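Local coordinates for endo-1,3-beta-glucanase (Streptomyces sioyaensis, PDB 3DGT), which probably hydrolyses internal beta-1,3 linkages of glucans through its catalytic domain, a member of glycoside hydrolase family 16, at residues M159-C169 with Q222-T232. Sequence-based numbering, arbitrary orientation.
Sequences MHCGTSPGGPC and QMDAATWTNAT. Unlike the reference sequence in segment 222-232: Gln222 (reference His), Ala226 (reference Val).
Met223 lays its sulfur and methyl against the Cys161-Cys169 disulfide, CE lying 3.7 Å from Cys161 SG and 3.9 Å from Cys169 SG. Its chain turns at chi3 (81°), bringing CE round to the two sulfurs, while SD stays in plane at the edge of the Trp228 ring. In Met159, CG anti to the backbone N (chi1 178°) and a chain extended beyond it carry SD and CE out to Trp228, which it crosses at about a right angle in an oblique Met-aromatic contact, Met159 SD 5.2 Å from the six-membered ring centroid. Met159 CE also reaches Ala231 CB (3.8 Å) and Thr232 CG2. In the beta-sandwich of this family, these apolar groups seat helix 225-232 against the end of strand 155-160 and the disulfide-closed loop after it. Nearer the surface, Pro168 CB meets Met223 CB at 3.7 Å, and Thr227 CG2 presses on Gly162 CA at 3.5 Å. At Thr227, a serine lacks that methyl, which would probably open a gap beside Gly162 CA and Pro168 CG and weaken the apolar seat of the helix on the loop. Thr227 is also tied to the N-cap: Asp224 OD1 accepts from Thr227 N nearly along the C-O axis and from Thr227 OG1 (2.8 Å) above the carboxylate plane. No direct hydrogen bond joins the segments; one water links Gly162 N to Thr227 O, another Pro168 O to Gln222 O. Trp228 NE1 bonds to Glu204.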
loop_
_atom_site.group_PDB
_atom_site.type_symbol
_atom_site.label_atom_id
_atom_site.label_comp_id
_atom_site.label_asym_id
_atom_site.label_seq_id
_atom_site.Cartn_x
_atom_site.Cartn_y
_atom_site.Cartn_z
ATOM N N MET A 159 6.100 -6.792 -6.594
ATOM C CA MET A 159 6.385 -5.808 -7.634
ATOM C C MET A 159 5.627 -6.127 -8.911
ATOM O O MET A 159 5.654 -7.258 -9.391
ATOM C CB MET A 159 7.881 -5.702 -7.941
ATOM C CG MET A 159 8.179 -4.717 -9.062
ATOM S SD MET A 159 9.946 -4.428 -9.191
ATOM C CE MET A 159 9.989 -3.207 -10.506
ATOM N N HIS A 160 4.980 -5.102 -9.462
ATOM C CA HIS A 160 4.347 -5.191 -10.771
ATOM C C HIS A 160 5.137 -4.365 -11.772
ATOM O O HIS A 160 5.660 -3.302 -11.433
ATOM C CB HIS A 160 2.894 -4.724 -10.691
ATOM C CG HIS A 160 2.008 -5.660 -9.925
ATOM N ND1 HIS A 160 1.721 -5.506 -8.584
ATOM C CD2 HIS A 160 1.365 -6.784 -10.320
ATOM C CE1 HIS A 160 0.928 -6.493 -8.193
ATOM N NE2 HIS A 160 0.698 -7.280 -9.230
ATOM N N CYS A 161 5.227 -4.871 -13.003
ATOM C CA CYS A 161 6.078 -4.289 -14.038
ATOM C C CYS A 161 5.804 -4.924 -15.399
ATOM O O CYS A 161 5.068 -5.915 -15.503
ATOM C CB CYS A 161 7.573 -4.422 -13.668
ATOM S SG CYS A 161 8.056 -5.924 -12.733
ATOM N N GLY A 162 6.391 -4.332 -16.437
ATOM C CA GLY A 162 6.401 -4.941 -17.754
ATOM C C GLY A 162 5.073 -4.792 -18.463
ATOM O O GLY A 162 4.553 -3.685 -18.604
ATOM N N THR A 163 4.540 -5.925 -18.915
ATOM C CA THR A 163 3.257 -5.968 -19.613
ATOM C C THR A 163 2.295 -6.903 -18.890
ATOM O O THR A 163 2.711 -7.720 -18.075
ATOM C CB THR A 163 3.432 -6.462 -21.058
ATOM O OG1 THR A 163 4.189 -7.677 -21.051
ATOM C CG2 THR A 163 4.155 -5.418 -21.903
ATOM N N SER A 164 1.010 -6.760 -19.176
ATOM C CA SER A 164 -0.010 -7.624 -18.587
ATOM C C SER A 164 -0.998 -8.011 -19.677
ATOM O O SER A 164 -1.315 -7.176 -20.511
ATOM C CB SER A 164 -0.745 -6.889 -17.468
ATOM O OG SER A 164 -1.541 -7.783 -16.697
ATOM N N PRO A 165 -1.451 -9.280 -19.695
ATOM C CA PRO A 165 -1.040 -10.356 -18.800
ATOM C C PRO A 165 0.339 -10.895 -19.167
ATOM O O PRO A 165 0.819 -10.668 -20.278
ATOM C CB PRO A 165 -2.104 -11.432 -19.048
ATOM C CG PRO A 165 -2.479 -11.237 -20.479
ATOM C CD PRO A 165 -2.458 -9.741 -20.670
ATOM N N GLY A 166 0.964 -11.598 -18.230
ATOM C CA GLY A 166 2.249 -12.252 -18.493
ATOM C C GLY A 166 3.435 -11.316 -18.392
ATOM O O GLY A 166 3.540 -10.534 -17.445
ATOM N N GLY A 167 4.335 -11.391 -19.371
ATOM C CA GLY A 167 5.555 -10.600 -19.347
ATOM C C GLY A 167 6.493 -11.076 -18.250
ATOM O O GLY A 167 6.199 -12.051 -17.545
ATOM N N PRO A 168 7.620 -10.376 -18.077
ATOM C CA PRO A 168 8.639 -10.824 -17.121
ATOM C C PRO A 168 8.174 -10.765 -15.673
ATOM O O PRO A 168 8.745 -11.446 -14.806
ATOM C CB PRO A 168 9.785 -9.836 -17.349
ATOM C CG PRO A 168 9.103 -8.603 -17.903
ATOM C CD PRO A 168 8.010 -9.132 -18.770
ATOM N N CYS A 169 7.153 -9.961 -15.400
ATOM C CA CYS A 169 6.660 -9.833 -14.045
ATOM C C CYS A 169 5.431 -10.704 -13.760
ATOM O O CYS A 169 4.789 -10.554 -12.722
ATOM C CB CYS A 169 6.463 -8.352 -13.711
ATOM S SG CYS A 169 7.986 -7.395 -14.139
ATOM N N GLN A 222 15.814 -9.759 -13.432
ATOM C CA GLN A 222 14.605 -10.568 -13.652
ATOM C C GLN A 222 13.808 -10.090 -14.856
ATOM O O GLN A 222 12.828 -10.719 -15.246
ATOM C CB GLN A 222 13.699 -10.594 -12.417
ATOM C CG GLN A 222 14.262 -11.409 -11.271
ATOM C CD GLN A 222 13.282 -11.538 -10.126
ATOM O OE1 GLN A 222 12.358 -12.348 -10.156
ATOM N NE2 GLN A 222 13.485 -10.743 -9.106
ATOM N N MET A 223 14.211 -8.962 -15.432
ATOM C CA MET A 223 13.531 -8.407 -16.603
ATOM C C MET A 223 14.569 -7.690 -17.462
ATOM O O MET A 223 15.711 -7.514 -17.029
ATOM C CB MET A 223 12.403 -7.457 -16.160
ATOM C CG MET A 223 12.876 -6.286 -15.303
ATOM S SD MET A 223 11.602 -5.582 -14.238
ATOM C CE MET A 223 11.643 -6.736 -12.875
ATOM N N ASP A 224 14.196 -7.284 -18.676
ATOM C CA ASP A 224 15.144 -6.549 -19.508
ATOM C C ASP A 224 15.358 -5.113 -19.008
ATOM O O ASP A 224 14.593 -4.624 -18.162
ATOM C CB ASP A 224 14.817 -6.647 -21.017
ATOM C CG ASP A 224 13.523 -5.952 -21.417
ATOM O OD1 ASP A 224 13.051 -5.043 -20.712
ATOM O OD2 ASP A 224 12.995 -6.306 -22.500
ATOM N N ALA A 225 16.404 -4.459 -19.510
ATOM C CA ALA A 225 16.767 -3.112 -19.079
ATOM C C ALA A 225 15.627 -2.112 -19.240
ATOM O O ALA A 225 15.353 -1.342 -18.325
ATOM C CB ALA A 225 18.024 -2.625 -19.819
ATOM N N ALA A 226 14.963 -2.131 -20.394
ATOM C CA ALA A 226 13.847 -1.211 -20.641
ATOM C C ALA A 226 12.716 -1.387 -19.626
ATOM O O ALA A 226 12.174 -0.398 -19.123
ATOM C CB ALA A 226 13.324 -1.356 -22.072
ATOM N N THR A 227 12.361 -2.635 -19.329
ATOM C CA THR A 227 11.291 -2.930 -18.369
ATOM C C THR A 227 11.640 -2.388 -16.972
ATOM O O THR A 227 10.801 -1.767 -16.303
ATOM C CB THR A 227 10.981 -4.440 -18.338
ATOM O OG1 THR A 227 10.525 -4.848 -19.635
ATOM C CG2 THR A 227 9.889 -4.767 -17.329
ATOM N N TRP A 228 12.887 -2.588 -16.550
ATOM C CA TRP A 228 13.336 -2.107 -15.239
ATOM C C TRP A 228 13.354 -0.586 -15.190
ATOM O O TRP A 228 12.914 0.010 -14.209
ATOM C CB TRP A 228 14.706 -2.700 -14.885
ATOM C CG TRP A 228 15.234 -2.302 -13.518
ATOM C CD1 TRP A 228 16.222 -1.395 -13.257
ATOM C CD2 TRP A 228 14.799 -2.797 -12.239
ATOM N NE1 TRP A 228 16.435 -1.296 -11.901
ATOM C CE2 TRP A 228 15.577 -2.147 -11.252
ATOM C CE3 TRP A 228 13.837 -3.734 -11.833
ATOM C CZ2 TRP A 228 15.412 -2.399 -9.880
ATOM C CZ3 TRP A 228 13.682 -3.990 -10.466
ATOM C CH2 TRP A 228 14.467 -3.325 -9.512
ATOM N N THR A 229 13.856 0.025 -16.257
ATOM C CA THR A 229 13.899 1.482 -16.417
ATOM C C THR A 229 12.494 2.080 -16.341
ATOM O O THR A 229 12.260 3.059 -15.627
ATOM C CB THR A 229 14.559 1.855 -17.782
ATOM O OG1 THR A 229 15.909 1.379 -17.807
ATOM C CG2 THR A 229 14.541 3.359 -18.019
ATOM N N ASN A 230 11.571 1.503 -17.105
ATOM C CA ASN A 230 10.194 1.981 -17.139
ATOM C C ASN A 230 9.543 1.878 -15.765
ATOM O O ASN A 230 8.765 2.749 -15.375
ATOM C CB ASN A 230 9.379 1.193 -18.167
ATOM C CG ASN A 230 9.789 1.495 -19.596
ATOM O OD1 ASN A 230 10.452 2.494 -19.866
ATOM N ND2 ASN A 230 9.405 0.622 -20.517
ATOM N N ALA A 231 9.874 0.807 -15.046
ATOM C CA ALA A 231 9.266 0.542 -13.752
ATOM C C ALA A 231 9.896 1.321 -12.609
ATOM O O ALA A 231 9.229 1.550 -11.600
ATOM C CB ALA A 231 9.276 -0.954 -13.445
ATOM N N THR A 232 11.161 1.725 -12.745
ATOM C CA THR A 232 11.890 2.284 -11.598
ATOM C C THR A 232 12.649 3.587 -11.825
ATOM O O THR A 232 13.113 4.184 -10.852
ATOM C CB THR A 232 12.878 1.264 -10.968
ATOM O OG1 THR A 232 13.977 1.053 -11.856
ATOM C CG2 THR A 232 12.207 -0.065 -10.696
HETATM O O HOH W 1 8.018 -1.931 -16.689
HETATM O O HOH W 2 11.127 -12.645 -14.715
#